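Local coordinates for protein hydrolase, alpha/beta hydrolase FOLD family (Staphylococcus aureus, PDB 2XMZ) that probably catalyses the formation of 2-succinyl-6-hydroxy-2,4-cyclohexadiene-1-carboxylate, a step of menaquinone biosynthesis, using an alpha/beta hydrolase fold, at residues Tyr6-Ala11 / Asp78-Lys83; Ser58-Thr63 / Ser180-Ala185. All coordinates share one frame; numbering follows the deposited sequence.

Contact 1: residues Tyr6-Ala11 / Asp78-Lys83; sequences YKFYEA and DKYKDK
K79 lays the aliphatic part of its chain against the phenol end of Y6, its CD standing 3.7 Å from Y6 OH. The two side chains meet at a slant, and the lysine stays extended until a bend at its last torsion carries NZ onward. A long methylene chain ending in a charge suits this place: CD and CE lie against the Y6 hydroxyl, while the residue as a whole is exposed. Within its own segment, K79 CB lies over the centre of one face of the Y80 ring, 3.7 Å above the plane.

Y80 follows and carries most of the contact. Its CG lies anti to the carbonyl carbon (chi1 -39°), which sends the ring out toward the strand, where it slides past F8 from the opposite direction. The two planes are nearly parallel, at 14°, but the rings scarcely overlap, with centroids 5.3 Å apart. The closest approach is F8 CE1 to Y80 CE1, 3.6 Å. Still beside F8, the Y80 hydroxyl meets the edge of the Y6 ring, close to its plane, and accepts a weak hydrogen bond of 3.5 Å from Y6 OH. Tyrosine thus serves twice, with an apolar ring for the phenylalanine and a polar end for the phenol.

From Y80 to K83 the chain makes a type I beta turn, closed by K83 N bonding to Y80 O at 2.9 Å. Within it K81 reaches back to form a salt bridge with D78, NZ to OD2.

The contact joins the loop between helix 66-77 and strand 84-90 to strand 6-9, the first of the alpha/beta hydrolase sheet, outermost within the chain and antiparallel to strand 44-48, whose I46 touches both F8 and Y80.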
# COMPACT_ATOMS: atom_id res chain seq x y z
N TYR A 6 -9.07 6.01 10.04
CA TYR A 6 -7.81 6.73 9.86
C TYR A 6 -7.33 7.38 11.15
O TYR A 6 -8.14 7.75 12.01
CB TYR A 6 -7.90 7.74 8.69
CG TYR A 6 -8.50 9.09 9.05
CD1 TYR A 6 -9.88 9.27 9.07
CD2 TYR A 6 -7.68 10.17 9.35
CE1 TYR A 6 -10.44 10.50 9.41
CE2 TYR A 6 -8.23 11.40 9.69
CZ TYR A 6 -9.60 11.56 9.71
OH TYR A 6 -10.14 12.78 10.04
N LYS A 7 -6.01 7.52 11.29
CA LYS A 7 -5.41 8.17 12.45
C LYS A 7 -4.50 9.32 11.99
O LYS A 7 -3.80 9.22 10.98
CB LYS A 7 -4.64 7.15 13.32
CG LYS A 7 -5.51 5.96 13.83
CD LYS A 7 -4.65 4.73 14.11
CE LYS A 7 -5.49 3.49 14.45
NZ LYS A 7 -6.15 3.61 15.77
N PHE A 8 -4.55 10.43 12.73
CA PHE A 8 -3.74 11.60 12.41
C PHE A 8 -2.78 11.80 13.56
O PHE A 8 -3.19 11.82 14.74
CB PHE A 8 -4.63 12.85 12.25
CG PHE A 8 -3.87 14.07 11.83
CD1 PHE A 8 -3.78 14.41 10.48
CD2 PHE A 8 -3.25 14.88 12.77
CE1 PHE A 8 -3.09 15.54 10.07
CE2 PHE A 8 -2.53 16.03 12.37
CZ PHE A 8 -2.46 16.35 11.02
N TYR A 9 -1.52 11.93 13.20
CA TYR A 9 -0.45 12.14 14.15
C TYR A 9 0.13 13.52 13.88
O TYR A 9 0.75 13.74 12.84
CB TYR A 9 0.62 11.05 13.99
CG TYR A 9 0.09 9.65 14.18
CD1 TYR A 9 0.10 9.05 15.45
CD2 TYR A 9 -0.43 8.92 13.11
CE1 TYR A 9 -0.38 7.77 15.64
CE2 TYR A 9 -0.93 7.62 13.29
CZ TYR A 9 -0.89 7.06 14.56
OH TYR A 9 -1.36 5.78 14.76
N GLU A 10 -0.11 14.45 14.80
CA GLU A 10 0.40 15.81 14.67
C GLU A 10 1.93 15.81 14.66
O GLU A 10 2.57 15.17 15.50
CB GLU A 10 -0.08 16.69 15.84
CG GLU A 10 -1.35 17.50 15.58
CD GLU A 10 -1.12 18.81 14.77
OE1 GLU A 10 -0.35 19.70 15.22
OE2 GLU A 10 -1.74 18.94 13.69
N ALA A 11 2.52 16.52 13.69
CA ALA A 11 3.96 16.78 13.69
C ALA A 11 4.43 17.51 14.97
O ALA A 11 3.70 18.31 15.55
CB ALA A 11 4.35 17.58 12.46
N ASP A 78 -9.71 15.75 1.89
CA ASP A 78 -10.34 17.06 1.76
C ASP A 78 -10.03 17.96 2.97
O ASP A 78 -9.89 19.17 2.81
CB ASP A 78 -11.85 16.92 1.58
CG ASP A 78 -12.51 18.24 1.28
OD1 ASP A 78 -12.48 18.66 0.10
OD2 ASP A 78 -13.03 18.89 2.22
N LYS A 79 -9.90 17.37 4.15
CA LYS A 79 -9.62 18.14 5.37
C LYS A 79 -8.18 18.67 5.36
O LYS A 79 -7.82 19.50 6.19
CB LYS A 79 -9.86 17.29 6.61
CG LYS A 79 -11.18 16.53 6.60
CD LYS A 79 -11.16 15.39 7.61
CE LYS A 79 -12.27 14.39 7.35
NZ LYS A 79 -13.64 14.95 7.61
N TYR A 80 -7.36 18.18 4.43
CA TYR A 80 -5.96 18.59 4.37
C TYR A 80 -5.55 19.01 2.97
O TYR A 80 -4.37 19.08 2.64
CB TYR A 80 -5.06 17.47 4.92
CG TYR A 80 -5.67 16.78 6.13
CD1 TYR A 80 -5.58 17.33 7.41
CD2 TYR A 80 -6.37 15.58 5.98
CE1 TYR A 80 -6.16 16.69 8.52
CE2 TYR A 80 -6.95 14.94 7.07
CZ TYR A 80 -6.84 15.50 8.33
OH TYR A 80 -7.43 14.82 9.37
N LYS A 81 -6.55 19.32 2.14
CA LYS A 81 -6.31 19.71 0.75
C LYS A 81 -5.34 20.88 0.58
O LYS A 81 -4.69 20.98 -0.45
CB LYS A 81 -7.63 20.04 0.03
CG LYS A 81 -8.32 21.30 0.52
CD LYS A 81 -9.79 21.31 0.19
CE LYS A 81 -10.53 22.30 1.09
NZ LYS A 81 -11.84 21.75 1.58
N ASP A 82 -5.25 21.77 1.57
CA ASP A 82 -4.39 22.95 1.43
C ASP A 82 -2.95 22.66 1.89
O ASP A 82 -2.05 23.49 1.73
CB ASP A 82 -5.00 24.16 2.12
CG ASP A 82 -6.37 24.55 1.53
OD1 ASP A 82 -6.54 24.55 0.28
OD2 ASP A 82 -7.29 24.89 2.32
N LYS A 83 -2.75 21.46 2.43
CA LYS A 83 -1.44 20.97 2.81
C LYS A 83 -0.78 20.31 1.60
O LYS A 83 -1.44 19.96 0.63
CB LYS A 83 -1.57 19.91 3.91
CG LYS A 83 -2.37 20.31 5.13
CD LYS A 83 -1.45 20.72 6.28
CE LYS A 83 -1.32 22.22 6.40
NZ LYS A 83 -0.79 22.66 7.76

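Contact 2: residues Ser58-Thr63 / Ser180-Ala185; sequences SSMDET and SPHKMA
M60 and K183 mark the closest backbone approach, with their CA atoms 7.6 Å apart. Residues S59 to E62 form a type I beta turn, and S59 OG accepts from D61 N at 2.9 Å, making an ST turn; serine suits the place because its short hydroxyl reaches forward to the backbone N-H two residues on. In the other segment, S180 is the N-cap of the helix that P181 begins, proline being well tolerated in a first turn.

Bends at chi2 and chi3 (-46° and -74°) curl the M60 thioether, placing CE 3.4 Å from H182 CD2, at the imidazole edge near the ring plane. SD rests 3.9 Å from K183 CG, where the two chains cross at about a right angle. A flexible, unbranched methionine can bend so that CE meets H182 and SD meets K183. K183 CG sits over one face of the H182 ring, toward its rim, and NZ reaches a water that accepts from it at 2.8 Å and lies 2.9 Å from S58 O, bridging the segments.

The contact joins a core loop before helix 66-77 to helix 181-191, between strands 110-114 and 210-215, probably part of this hydrolase's cap.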
# COMPACT_ATOMS: atom_id res chain seq x y z
N SER A 58 -16.19 0.00 6.60
CA SER A 58 -16.91 -0.02 5.33
C SER A 58 -18.02 -1.10 5.33
O SER A 58 -17.81 -2.24 5.81
CB SER A 58 -15.94 -0.25 4.18
OG SER A 58 -15.04 0.86 4.04
N SER A 59 -19.20 -0.74 4.83
CA SER A 59 -20.34 -1.65 4.81
C SER A 59 -20.05 -2.86 3.94
O SER A 59 -19.62 -2.71 2.80
CB SER A 59 -21.60 -0.99 4.27
OG SER A 59 -22.60 -1.99 4.08
N MET A 60 -20.35 -4.06 4.47
CA MET A 60 -20.26 -5.29 3.69
C MET A 60 -21.19 -5.27 2.48
O MET A 60 -21.06 -6.11 1.60
CB MET A 60 -20.63 -6.52 4.52
CG MET A 60 -19.68 -6.87 5.65
SD MET A 60 -18.01 -6.79 5.05
CE MET A 60 -17.91 -8.27 4.06
N ASP A 61 -22.12 -4.33 2.47
CA ASP A 61 -23.17 -4.31 1.46
C ASP A 61 -22.94 -3.21 0.41
O ASP A 61 -23.80 -2.91 -0.40
CB ASP A 61 -24.56 -4.28 2.13
CG ASP A 61 -24.80 -5.50 3.04
OD1 ASP A 61 -24.34 -6.63 2.69
OD2 ASP A 61 -25.47 -5.37 4.09
N GLU A 62 -21.73 -2.66 0.42
CA GLU A 62 -21.29 -1.80 -0.67
C GLU A 62 -20.10 -2.44 -1.36
O GLU A 62 -19.32 -3.16 -0.74
CB GLU A 62 -20.90 -0.43 -0.14
CG GLU A 62 -22.03 0.22 0.63
CD GLU A 62 -21.97 1.72 0.59
OE1 GLU A 62 -21.30 2.26 -0.32
OE2 GLU A 62 -22.62 2.35 1.46
N THR A 63 -19.97 -2.16 -2.66
CA THR A 63 -18.86 -2.66 -3.42
C THR A 63 -17.59 -1.83 -3.13
O THR A 63 -17.54 -0.61 -3.36
CB THR A 63 -19.16 -2.66 -4.92
OG1 THR A 63 -20.33 -3.45 -5.18
CG2 THR A 63 -17.96 -3.23 -5.71
N SER A 180 -10.37 -9.94 9.59
CA SER A 180 -11.60 -10.71 9.43
C SER A 180 -11.57 -11.44 8.08
O SER A 180 -11.46 -10.79 7.02
CB SER A 180 -12.78 -9.75 9.48
OG SER A 180 -13.98 -10.45 9.28
N PRO A 181 -11.66 -12.79 8.09
CA PRO A 181 -11.58 -13.52 6.80
C PRO A 181 -12.68 -13.17 5.79
O PRO A 181 -12.39 -13.08 4.59
CB PRO A 181 -11.66 -15.00 7.21
CG PRO A 181 -12.21 -15.01 8.61
CD PRO A 181 -11.73 -13.71 9.24
N HIS A 182 -13.90 -12.96 6.27
CA HIS A 182 -14.99 -12.53 5.38
C HIS A 182 -14.70 -11.16 4.73
O HIS A 182 -14.97 -10.95 3.53
CB HIS A 182 -16.37 -12.60 6.09
CG HIS A 182 -16.65 -11.43 7.00
ND1 HIS A 182 -16.22 -11.38 8.31
CD2 HIS A 182 -17.32 -10.28 6.78
CE1 HIS A 182 -16.61 -10.24 8.86
NE2 HIS A 182 -17.28 -9.55 7.96
N LYS A 183 -14.10 -10.25 5.50
CA LYS A 183 -13.68 -8.97 4.95
C LYS A 183 -12.51 -9.10 4.00
O LYS A 183 -12.48 -8.42 2.98
CB LYS A 183 -13.37 -7.94 6.05
CG LYS A 183 -14.59 -7.57 6.84
CD LYS A 183 -14.34 -6.43 7.82
CE LYS A 183 -15.63 -6.12 8.59
NZ LYS A 183 -15.47 -4.89 9.41
N MET A 184 -11.55 -9.98 4.31
CA MET A 184 -10.43 -10.23 3.41
C MET A 184 -10.95 -10.75 2.08
O MET A 184 -10.49 -10.34 1.03
CB MET A 184 -9.41 -11.19 4.05
CG MET A 184 -8.75 -10.61 5.32
SD MET A 184 -7.79 -9.09 4.93
CE MET A 184 -8.98 -7.81 5.35
N ALA A 185 -11.94 -11.64 2.14
CA ALA A 185 -12.57 -12.18 0.93
C ALA A 185 -13.21 -11.07 0.09
O ALA A 185 -13.01 -11.02 -1.13
CB ALA A 185 -13.62 -13.25 1.30
O HOH W 1 -15.39 -3.37 7.01

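The two contacts lie at the surface, each about 18 Å from the centre of the chain; their centres are 26 Å apart and their nearest atoms about 10 Å. Along the chain their segments alternate: 6-11, 58-63, 78-83, 180-185. Helix 66-77 links them, since the 58-63 loop leads into it and the 78-83 loop leaves it. Contact 1 ties that helix's exit to edge strand 6-9 of the mixed sheet, whereas contact 2 ties its approach to helix 181-191, one of the helices inserted between strands 110-114 and 210-215. Contact 1 thus lies at the sheet edge and contact 2 at the junction with the helical region, probably the cap of this alpha/beta hydrolase.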